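Local coordinates for protein TETR family transcriptional repressor LFRR (Mycobacterium smegmatis, PDB 2V57) that represses transcription of the lfrRA efflux-pump operon by binding the lfrR-lfrA promoter region through a helix-turn-helix, and binds the drug proflavine, at the interface of chains A and B. Sequence-based numbering; all coordinates share one arbitrary frame. Chains: chain A/B, TETR family transcriptional repressor LFRR.

The interface of chains A and B. Residues chain A 143, 179-185; chain B 143, 151, 179-183.
At this two-fold homodimer interface of a TetR-type repressor, the C-terminal ends of the two 169-182 helices meet, and the tail of chain A crosses onto chain B. A:Ile184 and A:Ile185, just past the helix, share one acceptor in the last turn of the chain B helix 169-182: A:Ile184 N, 2.7 Å from B:Leu180 O, and A:Ile185 N (161° at H) both approach in the plane of that carbonyl, so two N-H groups grip one oxygen. Both isoleucines hold CG1 in the crowded position between backbone N and carbonyl carbon (chi1 52° and 62°). With its chain then extended, A:Ile184 lays CD1 alongside B:Leu180 CD2, 3.6 Å away and pointing the same way, while its CG2 meets B:Val151 CG1 tip to tip. B:Tyr143 crosses A:Ile184 at about a right angle, its ring carbon CE1 3.7 Å from A:Ile184 CA; its hydroxyl OH donates in plane to A:Gly183 O at 2.7 Å. In the twin bond, A:Tyr143 OH, on a poorly ordered residue, approaches B:Gly183 O from above the carbonyl plane. Between these bonds the glycines touch, A:Gly183 CA lying 3.9 Å from B:Gly183 CA. A:Ile185 runs parallel to B:Thr181, CD1 against methyl CG2. Waters bridge backbone carbonyls of the helix ends and the tail: water 2 and water 3 each link A:Thr181 O to B:Ser182 O, and water 1 joins A:Ser182 O, at 2.6 Å, to A:Ile185 O and B:Thr181 O.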
loop_
_atom_site.group_PDB
_atom_site.type_symbol
_atom_site.label_atom_id
_atom_site.label_comp_id
_atom_site.label_asym_id
_atom_site.label_seq_id
_atom_site.Cartn_x
_atom_site.Cartn_y
_atom_site.Cartn_z
ATOM N N TYR A 143 13.862 -12.251 -13.112
ATOM C CA TYR A 143 13.220 -11.170 -12.376
ATOM C C TYR A 143 13.544 -9.812 -12.984
ATOM O O TYR A 143 14.709 -9.427 -13.066
ATOM C CB TYR A 143 13.648 -11.186 -10.908
ATOM C CG TYR A 143 12.839 -12.107 -10.018
ATOM C CD1 TYR A 143 11.461 -11.966 -9.913
ATOM C CD2 TYR A 143 13.457 -13.098 -9.266
ATOM C CE1 TYR A 143 10.716 -12.796 -9.092
ATOM C CE2 TYR A 143 12.722 -13.934 -8.444
ATOM C CZ TYR A 143 11.352 -13.777 -8.358
ATOM O OH TYR A 143 10.611 -14.598 -7.538
ATOM N N SER A 179 8.485 -16.034 3.467
ATOM C CA SER A 179 7.939 -15.575 2.191
ATOM C C SER A 179 9.068 -15.171 1.221
ATOM O O SER A 179 8.982 -15.429 0.020
ATOM C CB SER A 179 6.946 -14.425 2.396
ATOM O OG SER A 179 5.799 -14.867 3.113
ATOM N N LEU A 180 10.121 -14.557 1.756
ATOM C CA LEU A 180 11.288 -14.180 0.963
ATOM C C LEU A 180 11.981 -15.382 0.305
ATOM O O LEU A 180 12.456 -15.298 -0.833
ATOM C CB LEU A 180 12.294 -13.446 1.843
ATOM C CG LEU A 180 11.970 -11.988 2.155
ATOM C CD1 LEU A 180 12.859 -11.448 3.265
ATOM C CD2 LEU A 180 12.111 -11.190 0.894
ATOM N N THR A 181 12.043 -16.492 1.029
ATOM C CA THR A 181 12.774 -17.663 0.560
ATOM C C THR A 181 11.913 -18.678 -0.193
ATOM O O THR A 181 12.437 -19.443 -1.012
ATOM C CB THR A 181 13.514 -18.377 1.732
ATOM O OG1 THR A 181 12.567 -18.810 2.719
ATOM C CG2 THR A 181 14.517 -17.443 2.387
ATOM N N SER A 182 10.600 -18.682 0.061
ATOM C CA SER A 182 9.729 -19.742 -0.455
ATOM C C SER A 182 8.446 -19.262 -1.139
ATOM O O SER A 182 7.765 -20.055 -1.781
ATOM C CB SER A 182 9.330 -20.682 0.693
ATOM O OG SER A 182 10.464 -21.044 1.451
ATOM N N GLY A 183 8.105 -17.984 -0.993
ATOM C CA GLY A 183 6.828 -17.501 -1.490
ATOM C C GLY A 183 5.722 -17.935 -0.533
ATOM O O GLY A 183 6.004 -18.349 0.594
ATOM N N ILE A 184 4.466 -17.839 -0.950
ATOM C CA ILE A 184 3.390 -18.196 -0.035
ATOM C C ILE A 184 2.624 -19.442 -0.422
ATOM O O ILE A 184 1.828 -19.916 0.372
ATOM C CB ILE A 184 2.389 -17.045 0.208
ATOM C CG1 ILE A 184 1.883 -16.468 -1.107
ATOM C CG2 ILE A 184 3.029 -15.955 1.046
ATOM C CD1 ILE A 184 0.583 -15.652 -0.950
ATOM N N ILE A 185 2.851 -19.957 -1.628
ATOM C CA ILE A 185 2.225 -21.213 -2.051
ATOM C C ILE A 185 3.249 -22.098 -2.746
ATOM O O ILE A 185 4.324 -21.639 -3.113
ATOM C CB ILE A 185 1.028 -20.989 -2.994
ATOM C CG1 ILE A 185 1.474 -20.297 -4.277
ATOM C CG2 ILE A 185 -0.069 -20.189 -2.282
ATOM C CD1 ILE A 185 0.510 -20.478 -5.441
ATOM N N TYR B 143 1.561 -20.009 8.011
ATOM C CA TYR B 143 1.374 -18.563 7.990
ATOM C C TYR B 143 0.169 -18.146 8.823
ATOM O O TYR B 143 -0.867 -18.800 8.786
ATOM C CB TYR B 143 1.191 -18.055 6.555
ATOM C CG TYR B 143 2.433 -18.124 5.699
ATOM C CD1 TYR B 143 2.400 -18.708 4.439
ATOM C CD2 TYR B 143 3.638 -17.603 6.146
ATOM C CE1 TYR B 143 3.536 -18.769 3.645
ATOM C CE2 TYR B 143 4.776 -17.657 5.358
ATOM C CZ TYR B 143 4.721 -18.239 4.107
ATOM O OH TYR B 143 5.857 -18.295 3.316
ATOM N N VAL B 151 -0.199 -10.507 1.450
ATOM C CA VAL B 151 0.921 -10.646 0.545
ATOM C C VAL B 151 0.438 -10.557 -0.906
ATOM O O VAL B 151 1.057 -9.899 -1.714
ATOM C CB VAL B 151 1.716 -11.944 0.808
ATOM C CG1 VAL B 151 2.748 -12.194 -0.300
ATOM C CG2 VAL B 151 2.412 -11.862 2.179
ATOM N N SER B 179 7.044 -14.788 -7.578
ATOM C CA SER B 179 7.104 -14.354 -6.188
ATOM C C SER B 179 6.112 -15.109 -5.285
ATOM O O SER B 179 6.446 -15.459 -4.152
ATOM C CB SER B 179 6.846 -12.848 -6.103
ATOM O OG SER B 179 7.883 -12.142 -6.743
ATOM N N LEU B 180 4.893 -15.340 -5.773
ATOM C CA LEU B 180 3.903 -16.073 -4.995
ATOM C C LEU B 180 4.361 -17.513 -4.712
ATOM O O LEU B 180 4.195 -18.032 -3.602
ATOM C CB LEU B 180 2.540 -16.097 -5.722
ATOM C CG LEU B 180 1.760 -14.771 -5.725
ATOM C CD1 LEU B 180 0.662 -14.753 -6.804
ATOM C CD2 LEU B 180 1.176 -14.460 -4.332
ATOM N N THR B 181 4.955 -18.142 -5.719
ATOM C CA THR B 181 5.204 -19.580 -5.667
ATOM C C THR B 181 6.639 -19.965 -5.300
ATOM O O THR B 181 6.931 -21.156 -5.143
ATOM C CB THR B 181 4.866 -20.244 -7.028
ATOM O OG1 THR B 181 5.754 -19.753 -8.034
ATOM C CG2 THR B 181 3.427 -19.924 -7.447
ATOM N N SER B 182 7.539 -18.984 -5.190
ATOM C CA SER B 182 8.939 -19.325 -4.890
ATOM C C SER B 182 9.769 -18.266 -4.178
ATOM O O SER B 182 10.896 -18.545 -3.789
ATOM C CB SER B 182 9.676 -19.748 -6.161
ATOM O OG SER B 182 9.703 -18.683 -7.086
ATOM N N GLY B 183 9.235 -17.064 -4.008
ATOM C CA GLY B 183 9.969 -16.021 -3.306
ATOM C C GLY B 183 11.118 -15.483 -4.144
ATOM O O GLY B 183 11.108 -15.650 -5.366
HETATM O O HOH W 1 7.159 -22.457 -2.391
HETATM O O HOH W 2 11.637 -21.273 -3.447
HETATM O O HOH W 3 13.813 -18.797 -3.773
#